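Local coordinates for protein novel Thermotoga maritima enzyme TM1112 (PDB 1O5U) that is of unknown function but adopts the small beta-barrel fold of the cupin family and is probably an enzyme, at residues Trp33-Tyr47 with Leu84-Tyr98. Numbering follows the deposited sequence.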
ATOM      1  N   TRP A  33       4.054 -11.485   6.717  1.00 36.81           N
ATOM      2  CA  TRP A  33       4.352 -10.106   6.958  1.00 37.05           C
ATOM      3  C   TRP A  33       3.383  -9.579   8.003  1.00 36.81           C
ATOM      4  O   TRP A  33       2.212  -9.989   7.995  1.00 37.07           O
ATOM      5  CB  TRP A  33       4.180  -9.298   5.691  1.00 37.48           C
ATOM      6  CG  TRP A  33       5.141  -9.593   4.546  1.00 37.16           C
ATOM      7  CD1 TRP A  33       6.178 -10.427   4.528  1.00 37.00           C
ATOM      8  CD2 TRP A  33       5.105  -8.957   3.261  1.00 35.06           C
ATOM      9  NE1 TRP A  33       6.798 -10.406   3.294  1.00 38.42           N
ATOM     10  CE2 TRP A  33       6.148  -9.506   2.492  1.00 36.68           C
ATOM     11  CE3 TRP A  33       4.256  -8.016   2.677  1.00 38.20           C
ATOM     12  CZ2 TRP A  33       6.409  -9.095   1.176  1.00 37.00           C
ATOM     13  CZ3 TRP A  33       4.525  -7.579   1.377  1.00 38.07           C
ATOM     14  CH2 TRP A  33       5.570  -8.146   0.637  1.00 36.86           C
ATOM     15  N   PRO A  34       3.789  -8.605   8.815  1.00 37.19           N
ATOM     16  CA  PRO A  34       2.835  -7.949   9.735  1.00 36.43           C
ATOM     17  C   PRO A  34       1.617  -7.353   9.043  1.00 37.10           C
ATOM     18  O   PRO A  34       1.682  -7.005   7.848  1.00 36.65           O
ATOM     19  CB  PRO A  34       3.662  -6.813  10.357  1.00 38.34           C
ATOM     20  CG  PRO A  34       4.829  -6.632   9.426  1.00 38.03           C
ATOM     21  CD  PRO A  34       5.125  -7.976   8.873  1.00 37.03           C
ATOM     22  N   ILE A  35       0.549  -7.171   9.816  1.00 35.55           N
ATOM     23  CA  ILE A  35      -0.724  -6.681   9.317  1.00 36.23           C
ATOM     24  C   ILE A  35      -0.970  -5.309   9.921  1.00 35.10           C
ATOM     25  O   ILE A  35      -0.737  -5.090  11.114  1.00 34.68           O
ATOM     26  CB  ILE A  35      -1.863  -7.671   9.662  1.00 36.81           C
ATOM     27  CG1 ILE A  35      -1.727  -8.964   8.828  1.00 36.50           C
ATOM     28  CG2 ILE A  35      -3.223  -7.023   9.285  1.00 36.97           C
ATOM     29  CD1 ILE A  35      -2.635 -10.140   9.292  1.00 38.20           C
ATOM     30  N   TRP A  36      -1.477  -4.407   9.092  1.00 34.39           N
ATOM     31  CA  TRP A  36      -1.862  -3.045   9.452  1.00 35.63           C
ATOM     32  C   TRP A  36      -3.286  -2.804   8.937  1.00 34.96           C
ATOM     33  O   TRP A  36      -3.664  -3.243   7.843  1.00 35.67           O
ATOM     34  CB  TRP A  36      -0.934  -2.057   8.800  1.00 35.85           C
ATOM     35  CG  TRP A  36      -1.198  -0.601   9.058  1.00 35.84           C
ATOM     36  CD1 TRP A  36      -0.724   0.128  10.072  1.00 39.99           C
ATOM     37  CD2 TRP A  36      -1.861   0.309   8.185  1.00 38.33           C
ATOM     38  NE1 TRP A  36      -1.097   1.444   9.928  1.00 38.57           N
ATOM     39  CE2 TRP A  36      -1.811   1.575   8.777  1.00 35.78           C
ATOM     40  CE3 TRP A  36      -2.520   0.176   6.972  1.00 39.18           C
ATOM     41  CZ2 TRP A  36      -2.350   2.688   8.189  1.00 37.45           C
ATOM     42  CZ3 TRP A  36      -3.081   1.280   6.397  1.00 39.14           C
ATOM     43  CH2 TRP A  36      -2.987   2.533   7.010  1.00 37.88           C
ATOM     44  N   GLU A  37      -4.088  -2.134   9.750  1.00 36.26           N
ATOM     45  CA  GLU A  37      -5.445  -1.784   9.371  1.00 36.95           C
ATOM     46  C   GLU A  37      -5.702  -0.315   9.666  1.00 38.09           C
ATOM     47  O   GLU A  37      -5.168   0.239  10.630  1.00 37.79           O
ATOM     48  CB  GLU A  37      -6.418  -2.593  10.235  1.00 38.96           C
ATOM     49  CG  GLU A  37      -6.423  -4.050   9.948  1.00 42.68           C
ATOM     50  CD  GLU A  37      -7.546  -4.756  10.718  1.00 42.99           C
ATOM     51  OE1 GLU A  37      -8.717  -4.641  10.333  1.00 50.48           O
ATOM     52  OE2 GLU A  37      -7.242  -5.396  11.714  1.00 54.27           O
ATOM     53  N   LYS A  38      -6.623   0.269   8.929  1.00 37.49           N
ATOM     54  CA  LYS A  38      -6.965   1.673   9.110  1.00 37.47           C
ATOM     55  C   LYS A  38      -8.400   1.882   8.696  1.00 38.17           C
ATOM     56  O   LYS A  38      -8.844   1.396   7.655  1.00 36.87           O
ATOM     57  CB  LYS A  38      -6.095   2.566   8.261  1.00 37.66           C
ATOM     58  CG  LYS A  38      -6.150   4.047   8.558  1.00 39.27           C
ATOM     59  CD  LYS A  38      -5.522   4.300   9.863  1.00 38.44           C
ATOM     60  CE  LYS A  38      -5.299   5.721  10.098  1.00 40.47           C
ATOM     61  NZ  LYS A  38      -6.554   6.367  10.362  1.00 42.25           N
ATOM     62  N   GLU A  39      -9.115   2.653   9.519  1.00 37.28           N
ATOM     63  CA  GLU A  39     -10.506   2.963   9.262  1.00 38.31           C
ATOM     64  C   GLU A  39     -10.586   4.079   8.228  1.00 37.71           C
ATOM     65  O   GLU A  39      -9.585   4.679   7.907  1.00 37.25           O
ATOM     66  CB  GLU A  39     -11.177   3.420  10.572  1.00 40.77           C
ATOM     67  CG  GLU A  39     -10.727   4.801  11.010  1.00 43.38           C
ATOM     68  CD  GLU A  39      -9.308   4.893  11.630  1.00 50.78           C
ATOM     69  OE1 GLU A  39      -8.631   3.856  11.966  1.00 51.63           O
ATOM     70  OE2 GLU A  39      -8.900   6.066  11.868  1.00 54.70           O
ATOM     71  N   VAL A  40     -11.795   4.415   7.760  1.00 37.97           N
ATOM     72  CA  VAL A  40     -11.981   5.558   6.848  1.00 37.95           C
ATOM     73  C   VAL A  40     -11.415   6.834   7.514  1.00 38.28           C
ATOM     74  O   VAL A  40     -11.753   7.151   8.660  1.00 38.10           O
ATOM     75  CB  VAL A  40     -13.474   5.720   6.488  1.00 38.10           C
ATOM     76  CG1 VAL A  40     -13.774   7.060   5.816  1.00 39.26           C
ATOM     77  CG2 VAL A  40     -13.923   4.515   5.659  1.00 39.70           C
ATOM     78  N   SER A  41     -10.580   7.559   6.782  1.00 37.83           N
ATOM     79  CA  SER A  41      -9.713   8.595   7.302  1.00 38.22           C
ATOM     80  C   SER A  41      -8.907   9.219   6.171  1.00 37.77           C
ATOM     81  O   SER A  41      -8.893   8.695   5.048  1.00 36.04           O
ATOM     82  CB  SER A  41      -8.755   8.021   8.355  1.00 38.57           C
ATOM     83  OG  SER A  41      -7.921   7.005   7.825  1.00 38.92           O
ATOM     84  N   GLU A  42      -8.212  10.309   6.481  1.00 38.24           N
ATOM     85  CA  GLU A  42      -7.307  11.000   5.528  1.00 39.30           C
ATOM     86  C   GLU A  42      -6.134  11.561   6.299  1.00 39.28           C
ATOM     87  O   GLU A  42      -6.350  12.196   7.323  1.00 36.51           O
ATOM     88  CB  GLU A  42      -8.043  12.127   4.785  1.00 40.12           C
ATOM     89  CG  GLU A  42      -7.276  12.699   3.576  1.00 41.56           C
ATOM     90  CD  GLU A  42      -8.116  13.564   2.615  1.00 45.05           C
ATOM     91  OE1 GLU A  42      -9.388  13.624   2.730  1.00 50.75           O
ATOM     92  OE2 GLU A  42      -7.498  14.165   1.697  1.00 47.24           O
ATOM     93  N   PHE A  43      -4.905  11.289   5.847  1.00 39.08           N
ATOM     94  CA  PHE A  43      -3.701  11.635   6.622  1.00 39.07           C
ATOM     95  C   PHE A  43      -2.473  11.619   5.743  1.00 38.73           C
ATOM     96  O   PHE A  43      -2.416  10.854   4.764  1.00 37.92           O
ATOM     97  CB  PHE A  43      -3.487  10.638   7.758  1.00 39.54           C
ATOM     98  CG  PHE A  43      -3.377   9.206   7.302  1.00 38.92           C
ATOM     99  CD1 PHE A  43      -2.166   8.647   6.917  1.00 39.79           C
ATOM    100  CD2 PHE A  43      -4.503   8.410   7.223  1.00 40.64           C
ATOM    101  CE1 PHE A  43      -2.103   7.323   6.491  1.00 41.04           C
ATOM    102  CE2 PHE A  43      -4.424   7.113   6.792  1.00 39.50           C
ATOM    103  CZ  PHE A  43      -3.249   6.569   6.429  1.00 39.82           C
ATOM    104  N   ASP A  44      -1.499  12.458   6.103  1.00 38.60           N
ATOM    105  CA  ASP A  44      -0.207  12.498   5.409  1.00 39.12           C
ATOM    106  C   ASP A  44       0.664  11.335   5.862  1.00 38.03           C
ATOM    107  O   ASP A  44       0.576  10.910   6.995  1.00 37.65           O
ATOM    108  CB  ASP A  44       0.523  13.809   5.674  1.00 38.76           C
ATOM    109  CG  ASP A  44      -0.120  14.991   4.979  1.00 41.17           C
ATOM    110  OD1 ASP A  44      -0.920  14.793   4.049  1.00 44.68           O
ATOM    111  OD2 ASP A  44       0.147  16.167   5.293  1.00 43.45           O
ATOM    112  N   TRP A  45       1.479  10.803   4.963  1.00 37.82           N
ATOM    113  CA  TRP A  45       2.478   9.779   5.331  1.00 37.87           C
ATOM    114  C   TRP A  45       3.795  10.094   4.652  1.00 38.51           C
ATOM    115  O   TRP A  45       3.804  10.643   3.541  1.00 38.93           O
ATOM    116  CB  TRP A  45       2.012   8.377   4.919  1.00 38.43           C
ATOM    117  CG  TRP A  45       2.782   7.314   5.597  1.00 37.39           C
ATOM    118  CD1 TRP A  45       3.740   6.525   5.076  1.00 39.34           C
ATOM    119  CD2 TRP A  45       2.677   6.956   6.968  1.00 40.40           C
ATOM    120  NE1 TRP A  45       4.257   5.686   6.038  1.00 38.29           N
ATOM    121  CE2 TRP A  45       3.608   5.938   7.214  1.00 38.72           C
ATOM    122  CE3 TRP A  45       1.879   7.413   8.038  1.00 39.83           C
ATOM    123  CZ2 TRP A  45       3.766   5.359   8.468  1.00 40.62           C
ATOM    124  CZ3 TRP A  45       2.061   6.849   9.282  1.00 40.00           C
ATOM    125  CH2 TRP A  45       2.980   5.844   9.490  1.00 39.24           C
ATOM    126  N   TYR A  46       4.898   9.781   5.328  1.00 37.95           N
ATOM    127  CA  TYR A  46       6.249   9.874   4.771  1.00 38.13           C
ATOM    128  C   TYR A  46       6.956   8.507   4.879  1.00 38.28           C
ATOM    129  O   TYR A  46       6.993   7.922   5.931  1.00 38.72           O
ATOM    130  CB  TYR A  46       7.054  10.845   5.560  1.00 38.69           C
ATOM    131  CG  TYR A  46       8.472  10.896   5.120  1.00 38.36           C
ATOM    132  CD1 TYR A  46       8.820  11.549   3.943  1.00 38.75           C
ATOM    133  CD2 TYR A  46       9.477  10.273   5.869  1.00 37.34           C
ATOM    134  CE1 TYR A  46      10.149  11.620   3.525  1.00 39.63           C
ATOM    135  CE2 TYR A  46      10.810  10.335   5.454  1.00 40.12           C
ATOM    136  CZ  TYR A  46      11.144  11.018   4.282  1.00 39.95           C
ATOM    137  OH  TYR A  46      12.472  11.102   3.877  1.00 39.67           O
ATOM    138  N   TYR A  47       7.482   8.001   3.780  1.00 38.87           N
ATOM    139  CA  TYR A  47       8.081   6.681   3.751  1.00 38.39           C
ATOM    140  C   TYR A  47       9.552   6.860   4.095  1.00 39.44           C
ATOM    141  O   TYR A  47      10.324   7.358   3.290  1.00 39.90           O
ATOM    142  CB  TYR A  47       7.852   6.036   2.396  1.00 37.98           C
ATOM    143  CG  TYR A  47       6.411   5.653   2.226  1.00 35.46           C
ATOM    144  CD1 TYR A  47       5.505   6.501   1.641  1.00 35.69           C
ATOM    145  CD2 TYR A  47       5.934   4.481   2.770  1.00 37.10           C
ATOM    146  CE1 TYR A  47       4.179   6.152   1.528  1.00 37.08           C
ATOM    147  CE2 TYR A  47       4.612   4.138   2.656  1.00 36.91           C
ATOM    148  CZ  TYR A  47       3.747   4.972   2.051  1.00 35.47           C
ATOM    149  OH  TYR A  47       2.427   4.636   1.991  1.00 35.57           O
ATOM    150  N   LEU A  84       9.182   9.133  -0.280  1.00 38.40           N
ATOM    151  CA  LEU A  84       7.908   9.632  -0.804  1.00 38.42           C
ATOM    152  C   LEU A  84       7.084  10.254   0.320  1.00 38.43           C
ATOM    153  O   LEU A  84       6.873   9.631   1.374  1.00 36.81           O
ATOM    154  CB  LEU A  84       7.106   8.503  -1.483  1.00 37.83           C
ATOM    155  CG  LEU A  84       5.637   8.763  -1.872  1.00 39.21           C
ATOM    156  CD1 LEU A  84       5.557   9.705  -3.031  1.00 41.40           C
ATOM    157  CD2 LEU A  84       4.935   7.469  -2.210  1.00 38.48           C
ATOM    158  N   ARG A  85       6.588  11.464   0.072  1.00 38.53           N
ATOM    159  CA  ARG A  85       5.599  12.070   0.921  1.00 38.95           C
ATOM    160  C   ARG A  85       4.278  12.096   0.166  1.00 38.83           C
ATOM    161  O   ARG A  85       4.224  12.510  -0.968  1.00 38.06           O
ATOM    162  CB  ARG A  85       6.028  13.486   1.276  1.00 39.17           C
ATOM    163  CG  ARG A  85       5.326  14.023   2.465  1.00 40.85           C
ATOM    164  CD  ARG A  85       5.988  15.283   3.036  1.00 43.95           C
ATOM    165  NE  ARG A  85       7.269  15.015   3.720  1.00 46.99           N
ATOM    166  CZ  ARG A  85       8.503  15.218   3.190  1.00 50.41           C
ATOM    167  NH1 ARG A  85       9.583  14.940   3.903  1.00 49.88           N
ATOM    168  NH2 ARG A  85       8.681  15.725   1.968  1.00 52.21           N
ATOM    169  N   CYS A  86       3.212  11.654   0.817  1.00 39.03           N
ATOM    170  CA  CYS A  86       1.930  11.564   0.176  1.00 39.03           C
ATOM    171  C   CYS A  86       0.839  11.709   1.186  1.00 39.37           C
ATOM    172  O   CYS A  86       1.096  11.841   2.387  1.00 40.66           O
ATOM    173  CB  CYS A  86       1.793  10.219  -0.545  1.00 38.35           C
ATOM    174  SG  CYS A  86       1.848   8.790   0.552  1.00 40.74           S
ATOM    175  N   ARG A  87      -0.388  11.749   0.686  1.00 39.60           N
ATOM    176  CA  ARG A  87      -1.564  11.759   1.543  1.00 39.67           C
ATOM    177  C   ARG A  87      -2.396  10.565   1.169  1.00 38.58           C
ATOM    178  O   ARG A  87      -2.612  10.317  -0.013  1.00 36.21           O
ATOM    179  CB  ARG A  87      -2.357  13.025   1.318  1.00 39.88           C
ATOM    180  CG  ARG A  87      -3.525  13.216   2.283  1.00 41.52           C
ATOM    181  CD  ARG A  87      -3.863  14.671   2.465  1.00 44.42           C
ATOM    182  NE  ARG A  87      -4.960  14.899   3.406  1.00 47.92           N
ATOM    183  CZ  ARG A  87      -4.820  15.143   4.716  1.00 48.54           C
ATOM    184  NH1 ARG A  87      -3.637  15.191   5.285  1.00 49.05           N
ATOM    185  NH2 ARG A  87      -5.895  15.338   5.462  1.00 49.00           N
ATOM    186  N   TRP A  88      -2.790   9.801   2.180  1.00 38.80           N
ATOM    187  CA  TRP A  88      -3.719   8.701   2.072  1.00 38.53           C
ATOM    188  C   TRP A  88      -5.142   9.153   2.357  1.00 39.01           C
ATOM    189  O   TRP A  88      -5.395   9.839   3.359  1.00 37.71           O
ATOM    190  CB  TRP A  88      -3.365   7.596   3.093  1.00 38.92           C
ATOM    191  CG  TRP A  88      -2.282   6.638   2.651  1.00 37.84           C
ATOM    192  CD1 TRP A  88      -1.078   6.965   2.133  1.00 37.96           C
ATOM    193  CD2 TRP A  88      -2.317   5.210   2.720  1.00 39.39           C
ATOM    194  NE1 TRP A  88      -0.359   5.824   1.856  1.00 39.12           N
ATOM    195  CE2 TRP A  88      -1.090   4.731   2.215  1.00 39.18           C
ATOM    196  CE3 TRP A  88      -3.242   4.277   3.190  1.00 40.17           C
ATOM    197  CZ2 TRP A  88      -0.817   3.402   2.105  1.00 40.05           C
ATOM    198  CZ3 TRP A  88      -2.943   2.956   3.107  1.00 38.45           C
ATOM    199  CH2 TRP A  88      -1.751   2.518   2.566  1.00 40.16           C
ATOM    200  N   LYS A  89      -6.077   8.757   1.496  1.00 38.10           N
ATOM    201  CA  LYS A  89      -7.518   8.905   1.773  1.00 38.44           C
ATOM    202  C   LYS A  89      -8.138   7.533   1.751  1.00 38.33           C
ATOM    203  O   LYS A  89      -8.295   6.920   0.671  1.00 38.21           O
ATOM    204  CB  LYS A  89      -8.191   9.795   0.729  1.00 39.07           C
ATOM    205  CG  LYS A  89      -9.629  10.142   1.107  1.00 41.40           C
ATOM    206  CD  LYS A  89     -10.231  11.184   0.230  1.00 42.12           C
ATOM    207  CE  LYS A  89     -11.667  11.453   0.680  1.00 44.74           C
ATOM    208  NZ  LYS A  89     -12.416  12.354  -0.254  1.00 45.95           N
ATOM    209  N   VAL A  90      -8.410   7.007   2.933  1.00 36.65           N
ATOM    210  CA  VAL A  90      -8.913   5.655   3.071  1.00 36.49           C
ATOM    211  C   VAL A  90     -10.442   5.730   2.859  1.00 36.03           C
ATOM    212  O   VAL A  90     -11.167   6.322   3.640  1.00 37.66           O
ATOM    213  CB  VAL A  90      -8.624   5.075   4.451  1.00 35.83           C
ATOM    214  CG1 VAL A  90      -9.325   3.716   4.598  1.00 37.28           C
ATOM    215  CG2 VAL A  90      -7.105   4.969   4.752  1.00 38.00           C
ATOM    216  N   LEU A  91     -10.920   5.187   1.752  1.00 35.94           N
ATOM    217  CA  LEU A  91     -12.327   5.282   1.388  1.00 36.71           C
ATOM    218  C   LEU A  91     -13.130   4.090   1.904  1.00 36.71           C
ATOM    219  O   LEU A  91     -14.319   4.230   2.257  1.00 37.68           O
ATOM    220  CB  LEU A  91     -12.435   5.327  -0.137  1.00 36.64           C
ATOM    221  CG  LEU A  91     -11.809   6.546  -0.818  1.00 38.82           C
ATOM    222  CD1 LEU A  91     -11.843   6.345  -2.307  1.00 42.90           C
ATOM    223  CD2 LEU A  91     -12.489   7.836  -0.430  1.00 39.60           C
ATOM    224  N   GLU A  92     -12.503   2.921   1.878  1.00 37.15           N
ATOM    225  CA  GLU A  92     -13.051   1.716   2.519  1.00 37.87           C
ATOM    226  C   GLU A  92     -12.018   1.189   3.477  1.00 37.43           C
ATOM    227  O   GLU A  92     -10.838   1.100   3.118  1.00 36.59           O
ATOM    228  CB  GLU A  92     -13.403   0.680   1.461  1.00 38.58           C
ATOM    229  CG  GLU A  92     -14.445   1.195   0.471  1.00 41.24           C
ATOM    230  CD  GLU A  92     -14.643   0.268  -0.699  1.00 42.52           C
ATOM    231  OE1 GLU A  92     -14.107  -0.861  -0.687  1.00 48.78           O
ATOM    232  OE2 GLU A  92     -15.337   0.711  -1.641  1.00 46.60           O
ATOM    233  N   PRO A  93     -12.410   0.787   4.689  1.00 37.74           N
ATOM    234  CA  PRO A  93     -11.426   0.339   5.685  1.00 37.72           C
ATOM    235  C   PRO A  93     -10.410  -0.641   5.138  1.00 38.03           C
ATOM    236  O   PRO A  93     -10.772  -1.650   4.498  1.00 37.70           O
ATOM    237  CB  PRO A  93     -12.297  -0.305   6.767  1.00 38.99           C
ATOM    238  CG  PRO A  93     -13.563   0.366   6.629  1.00 38.41           C
ATOM    239  CD  PRO A  93     -13.782   0.752   5.224  1.00 38.01           C
ATOM    240  N   VAL A  94      -9.144  -0.374   5.439  1.00 37.40           N
ATOM    241  CA  VAL A  94      -8.012  -1.096   4.823  1.00 37.55           C
ATOM    242  C   VAL A  94      -7.454  -2.104   5.773  1.00 38.31           C
ATOM    243  O   VAL A  94      -7.407  -1.843   6.975  1.00 37.95           O
ATOM    244  CB  VAL A  94      -6.968  -0.187   4.135  0.65 39.44           C
ATOM    245  CG1 VAL A  94      -7.628   0.597   3.084  0.65 42.21           C
ATOM    246  CG2 VAL A  94      -6.277   0.733   5.057  0.65 40.89           C
ATOM    247  N   ARG A  95      -7.102  -3.282   5.242  1.00 37.56           N
ATOM    248  CA  ARG A  95      -6.300  -4.308   5.929  1.00 37.87           C
ATOM    249  C   ARG A  95      -5.223  -4.746   4.972  1.00 37.67           C
ATOM    250  O   ARG A  95      -5.492  -5.062   3.821  1.00 37.05           O
ATOM    251  CB  ARG A  95      -7.121  -5.505   6.373  1.00 37.22           C
ATOM    252  CG  ARG A  95      -6.337  -6.547   7.064  1.00 38.81           C
ATOM    253  CD  ARG A  95      -7.180  -7.679   7.641  1.00 40.76           C
ATOM    254  NE  ARG A  95      -8.194  -7.176   8.542  1.00 40.02           N
ATOM    255  CZ  ARG A  95      -9.447  -7.566   8.577  1.00 43.91           C
ATOM    256  NH1 ARG A  95     -10.264  -6.990   9.433  1.00 42.34           N
ATOM    257  NH2 ARG A  95      -9.904  -8.516   7.775  1.00 45.64           N
ATOM    258  N   LYS A  96      -3.975  -4.738   5.418  1.00 37.43           N
ATOM    259  CA  LYS A  96      -2.874  -5.106   4.528  1.00 37.11           C
ATOM    260  C   LYS A  96      -1.770  -5.806   5.267  1.00 37.30           C
ATOM    261  O   LYS A  96      -1.601  -5.627   6.507  1.00 36.20           O
ATOM    262  CB  LYS A  96      -2.323  -3.856   3.837  1.00 38.76           C
ATOM    263  CG  LYS A  96      -1.644  -2.917   4.724  1.00 40.56           C
ATOM    264  CD  LYS A  96      -1.330  -1.583   4.046  1.00 39.35           C
ATOM    265  CE  LYS A  96      -0.106  -0.959   4.704  1.00 42.96           C
ATOM    266  NZ  LYS A  96       0.459   0.104   3.799  1.00 44.78           N
ATOM    267  N   HIS A  97      -1.035  -6.629   4.519  1.00 36.17           N
ATOM    268  CA  HIS A  97       0.293  -7.137   4.935  1.00 36.58           C
ATOM    269  C   HIS A  97       1.349  -6.142   4.426  1.00 37.29           C
ATOM    270  O   HIS A  97       1.200  -5.615   3.303  1.00 37.57           O
ATOM    271  CB  HIS A  97       0.551  -8.535   4.328  1.00 36.53           C
ATOM    272  CG  HIS A  97      -0.168  -9.651   5.026  1.00 36.63           C
ATOM    273  ND1 HIS A  97       0.291 -10.202   6.203  1.00 37.12           N
ATOM    274  CD2 HIS A  97      -1.288 -10.343   4.696  1.00 38.60           C
ATOM    275  CE1 HIS A  97      -0.543 -11.151   6.605  1.00 39.87           C
ATOM    276  NE2 HIS A  97      -1.509 -11.268   5.700  1.00 41.42           N
ATOM    277  N   TYR A  98       2.403  -5.877   5.213  1.00 37.25           N
ATOM    278  CA  TYR A  98       3.414  -4.891   4.812  1.00 37.69           C
ATOM    279  C   TYR A  98       4.809  -5.332   5.179  1.00 37.89           C
ATOM    280  O   TYR A  98       5.011  -6.035   6.161  1.00 36.22           O
ATOM    281  CB  TYR A  98       3.103  -3.478   5.351  1.00 39.91           C
ATOM    282  CG  TYR A  98       3.330  -3.353   6.821  1.00 40.42           C
ATOM    283  CD1 TYR A  98       4.573  -2.983   7.336  1.00 42.14           C
ATOM    284  CD2 TYR A  98       2.334  -3.678   7.715  1.00 40.56           C
ATOM    285  CE1 TYR A  98       4.778  -2.913   8.731  1.00 43.06           C
ATOM    286  CE2 TYR A  98       2.527  -3.597   9.073  1.00 40.14           C
ATOM    287  CZ  TYR A  98       3.728  -3.227   9.588  1.00 42.28           C
ATOM    288  OH  TYR A  98       3.879  -3.189  10.982  1.00 43.27           O
TER
HETATM  289  O   HOH W   1       1.463  -3.771  12.347  1.00 50.76           O
HETATM  290  O   HOH W   2      -9.827  -2.639   8.758  1.00 40.99           O
HETATM  291  O   HOH W   3     -10.471  14.927   0.546  1.00 52.28           O
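Two antiparallel strand pairs join these segments: 35-38 runs against 93-98 with axes 4.7 Å apart at 159°, and, on the other side of the corner at Leu91 and Glu92, 41-46 runs against 85-90 at 153°. Paired backbone bonds set the register, as between Phe43 and Trp88 and between Trp36 and Lys96. Trp36, Phe43 and Trp88 gather between the two sheets. Trp88 CB sits over one face of the Phe43 ring, 3.5 Å from CZ; Phe43 reaches it because CG lies between the backbone N and carbonyl carbon (chi1 57°). Trp36 turns an edge toward the face of Trp88 in an offset edge-to-face pair, CZ3 to CZ3 3.7 Å. At the rim of Trp88, NE1 makes a weak, bent bond to Tyr47 OH. The Lys96 chain passes Trp36, CE 3.5 Å from CE3, and its NZ is covalently linked to an unidentified ligand. On the other face of the 41-46/85-90 pair, the extended Arg87 spans two acids: NE meets Glu42 OE2 at 3.1 Å and NH1 meets Asp44 OD1 at 3.0 Å, both within the guanidinium plane but above the carboxylate planes. A methionine in place of Arg87 would probably leave both carboxylates without their shared cation. On the outward face of the 35-38/93-98 pair, Glu37 OE1 accepts from Arg95 NH1, and His97 ND1 donates to the carbonyl O of Trp33 at 2.6 Å while Ile35 CG1 covers one face of the His97 imidazole. The chemistry thus divides by side: aromatic packing joins the sheets inside the cupin barrel, where the modified lysine suggests a pocket, whereas ion pairs link neighbouring strands outside.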